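Conserved hypothetical protein (Bacteroides thetaiotaomicron, PDB 2FB6) is of unknown function but folds as a small alpha/beta protein with a five-stranded parallel sheet and may belong to the DsrE-like proteins. Local coordinates at residues Ala76-Cys81 with Val97-Ile102. Numbering follows the deposited sequence.
Sequences ACQDCC and VRYMGI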
ATOM      1  N   ALA A  76      -3.362  -4.628  -3.751  1.00 11.19           N
ATOM      2  CA  ALA A  76      -2.419  -4.811  -4.846  1.00 11.73           C
ATOM      3  C   ALA A  76      -3.171  -4.968  -6.146  1.00 11.56           C
ATOM      4  O   ALA A  76      -4.242  -5.587  -6.184  1.00 11.94           O
ATOM      5  CB  ALA A  76      -1.536  -6.045  -4.603  1.00 12.20           C
ATOM      6  N   CYS A  77      -2.581  -4.424  -7.205  1.00 12.07           N
ATOM      7  CA  CYS A  77      -3.111  -4.532  -8.547  1.00 11.06           C
ATOM      8  C   CYS A  77      -3.234  -6.001  -8.949  1.00 11.22           C
ATOM      9  O   CYS A  77      -2.238  -6.706  -9.017  1.00 10.95           O
ATOM     10  CB  CYS A  77      -2.218  -3.747  -9.516  1.00 11.89           C
ATOM     11  SG  CYS A  77      -2.580  -3.998 -11.269  1.00 14.83           S
ATOM     12  N   GLN A  78      -4.460  -6.458  -9.205  1.00 10.20           N
ATOM     13  CA  GLN A  78      -4.689  -7.846  -9.588  1.00 10.74           C
ATOM     14  C   GLN A  78      -4.072  -8.181 -10.939  1.00 10.56           C
ATOM     15  O   GLN A  78      -3.605  -9.316 -11.132  1.00 11.30           O
ATOM     16  CB  GLN A  78      -6.187  -8.177  -9.568  1.00 10.76           C
ATOM     17  CG  GLN A  78      -6.502  -9.621  -9.939  1.00 11.47           C
ATOM     18  CD  GLN A  78      -7.916 -10.031  -9.550  1.00 13.72           C
ATOM     19  OE1 GLN A  78      -8.537  -9.414  -8.680  1.00 15.43           O
ATOM     20  NE2 GLN A  78      -8.428 -11.068 -10.195  1.00 15.80           N
ATOM     21  N   ASP A  79      -4.077  -7.231 -11.878  1.00 11.38           N
ATOM     22  CA  ASP A  79      -3.394  -7.468 -13.157  1.00 12.18           C
ATOM     23  C   ASP A  79      -1.906  -7.733 -12.924  1.00 12.76           C
ATOM     24  O   ASP A  79      -1.349  -8.692 -13.472  1.00 13.27           O
ATOM     25  CB  ASP A  79      -3.561  -6.267 -14.081  1.00 13.45           C
ATOM     26  CG  ASP A  79      -4.942  -6.189 -14.681  1.00 14.03           C
ATOM     27  OD1 ASP A  79      -5.235  -6.989 -15.609  1.00 15.69           O
ATOM     28  OD2 ASP A  79      -5.742  -5.314 -14.255  1.00 15.28           O
ATOM     29  N   CYS A  80      -1.257  -6.894 -12.114  1.00 14.15           N
ATOM     30  CA  CYS A  80       0.154  -7.142 -11.780  1.00 14.81           C
ATOM     31  C   CYS A  80       0.378  -8.480 -11.115  1.00 14.64           C
ATOM     32  O   CYS A  80       1.299  -9.215 -11.486  1.00 15.26           O
ATOM     33  CB  CYS A  80       0.702  -6.070 -10.837  1.00 16.19           C
ATOM     34  SG  CYS A  80       1.109  -4.562 -11.682  1.00 20.47           S
ATOM     35  N   CYS A  81      -0.436  -8.793 -10.104  1.00 13.85           N
ATOM     36  CA  CYS A  81      -0.311 -10.071  -9.412  1.00 14.17           C
ATOM     37  C   CYS A  81      -0.452 -11.240 -10.375  1.00 14.60           C
ATOM     38  O   CYS A  81       0.305 -12.226 -10.293  1.00 15.90           O
ATOM     39  CB  CYS A  81      -1.338 -10.184  -8.292  1.00 14.35           C
ATOM     40  SG  CYS A  81      -1.011  -9.003  -6.945  1.00 15.68           S
ATOM     41  N   VAL A  97      -6.249  -8.215  -3.055  1.00 12.77           N
ATOM     42  CA  VAL A  97      -5.917  -8.211  -4.464  1.00 12.77           C
ATOM     43  C   VAL A  97      -7.192  -7.928  -5.243  1.00 12.50           C
ATOM     44  O   VAL A  97      -8.186  -8.643  -5.092  1.00 13.03           O
ATOM     45  CB  VAL A  97      -5.304  -9.568  -4.894  1.00 13.03           C
ATOM     46  CG1 VAL A  97      -5.115  -9.660  -6.395  1.00 14.54           C
ATOM     47  CG2 VAL A  97      -3.983  -9.802  -4.177  1.00 13.63           C
ATOM     48  N   ARG A  98      -7.175  -6.855  -6.037  1.00 12.05           N
ATOM     49  CA  ARG A  98      -8.336  -6.503  -6.838  1.00 11.98           C
ATOM     50  C   ARG A  98      -7.925  -5.681  -8.046  1.00 12.00           C
ATOM     51  O   ARG A  98      -6.812  -5.147  -8.104  1.00 11.27           O
ATOM     52  CB  ARG A  98      -9.371  -5.760  -5.994  1.00 12.90           C
ATOM     53  CG  ARG A  98      -8.983  -4.389  -5.570  1.00 14.27           C
ATOM     54  CD  ARG A  98     -10.231  -3.727  -4.992  1.00 17.25           C
ATOM     55  NE  ARG A  98      -9.905  -2.478  -4.349  1.00 16.80           N
ATOM     56  CZ  ARG A  98     -10.793  -1.540  -4.034  1.00 14.89           C
ATOM     57  NH1 ARG A  98     -12.085  -1.681  -4.329  1.00 14.61           N
ATOM     58  NH2 ARG A  98     -10.375  -0.437  -3.451  1.00 14.85           N
ATOM     59  N   TYR A  99      -8.826  -5.579  -9.022  1.00 11.97           N
ATOM     60  CA  TYR A  99      -8.540  -4.753 -10.198  1.00 13.02           C
ATOM     61  C   TYR A  99      -8.527  -3.287  -9.770  1.00 13.00           C
ATOM     62  O   TYR A  99      -9.475  -2.823  -9.150  1.00 13.19           O
ATOM     63  CB  TYR A  99      -9.537  -5.053 -11.324  1.00 13.82           C
ATOM     64  CG  TYR A  99      -9.341  -6.449 -11.871  1.00 14.70           C
ATOM     65  CD1 TYR A  99      -8.113  -6.841 -12.400  1.00 15.16           C
ATOM     66  CD2 TYR A  99     -10.376  -7.383 -11.842  1.00 16.69           C
ATOM     67  CE1 TYR A  99      -7.909  -8.144 -12.889  1.00 16.31           C
ATOM     68  CE2 TYR A  99     -10.186  -8.687 -12.349  1.00 17.87           C
ATOM     69  CZ  TYR A  99      -8.947  -9.042 -12.867  1.00 17.24           C
ATOM     70  OH  TYR A  99      -8.711 -10.309 -13.358  1.00 19.50           O
HETATM   71  N   MSE A 100      -7.417  -2.599 -10.054  1.00 12.28           N
HETATM   72  CA  MSE A 100      -7.128  -1.315  -9.401  1.00 12.40           C
HETATM   73  C   MSE A 100      -7.442  -0.072 -10.223  1.00 12.22           C
HETATM   74  O   MSE A 100      -7.281   1.043  -9.725  1.00 13.03           O
HETATM   75  CB  MSE A 100      -5.654  -1.270  -8.955  1.00 12.90           C
HETATM   76  CG  MSE A 100      -5.386  -1.936  -7.635  1.00 15.93           C
HETATM   77 SE   MSE A 100      -6.391  -1.115  -6.181  0.70 14.92          SE
HETATM   78  CE  MSE A 100      -5.942   0.733  -6.358  1.00 17.97           C
ATOM     79  N   GLY A 101      -7.898  -0.249 -11.461  1.00 12.31           N
ATOM     80  CA  GLY A 101      -8.132   0.902 -12.336  1.00 12.58           C
ATOM     81  C   GLY A 101      -9.205   1.847 -11.832  1.00 13.19           C
ATOM     82  O   GLY A 101      -9.001   3.078 -11.755  1.00 13.37           O
ATOM     83  N   ILE A 102     -10.350   1.275 -11.466  1.00 13.31           N
ATOM     84  CA  ILE A 102     -11.447   2.088 -10.940  1.00 14.02           C
ATOM     85  C   ILE A 102     -11.083   2.706  -9.585  1.00 13.35           C
ATOM     86  O   ILE A 102     -11.252   3.905  -9.409  1.00 13.33           O
ATOM     87  CB  ILE A 102     -12.781   1.277 -10.882  1.00 14.85           C
ATOM     88  CG1 ILE A 102     -13.253   0.942 -12.292  1.00 17.62           C
ATOM     89  CG2 ILE A 102     -13.867   2.037 -10.091  1.00 16.30           C
ATOM     90  CD1 ILE A 102     -13.442   2.140 -13.163  1.00 19.64           C
TER
HETATM   91  O   HOH W   1      -5.575  -4.392 -11.585  1.00 15.34           O
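Water 1 has three hydrogen-bond partners, two from Asp79 and one from Met100, and joins the two segments. It accepts from Met100 N at 3.0 Å and from Asp79 N, and donates to Asp79 OD2 at 2.8 Å. Gln78 N bonds to Arg98 O at 2.9 Å, with the donor 57° out of the carbonyl plane. Arg98 N in turn bonds to Ala76 O, which continues the parallel pairing of strands 73-77 and 96-98 at the edge of the sheet. Gln78 holds CG anti to its backbone N (chi1 -179°), over one face of the Tyr99 ring, and the extended chain crosses that face. The Gln78 amide stacks there, with planes 22° apart and CD 3.6 Å from the ring plane, offset toward the rim. Glu82 hydrogen-bonds Gln78 NE2 and would fix the turn of the amide. Gln78 CB also meets Val97 CG1 at 3.7 Å. On another side, Met100 CG packs on Cys77 CA at 3.6 Å before its chain bends away. Cys77 is the N-cap of helix 78-84. Cys77 and Cys80 are spaced as a CxxC, a pattern also found in thioredoxins. The Cys80 N-H holds Cys77 SG at the helix start, at 3.3 Å from N, with no redox role established.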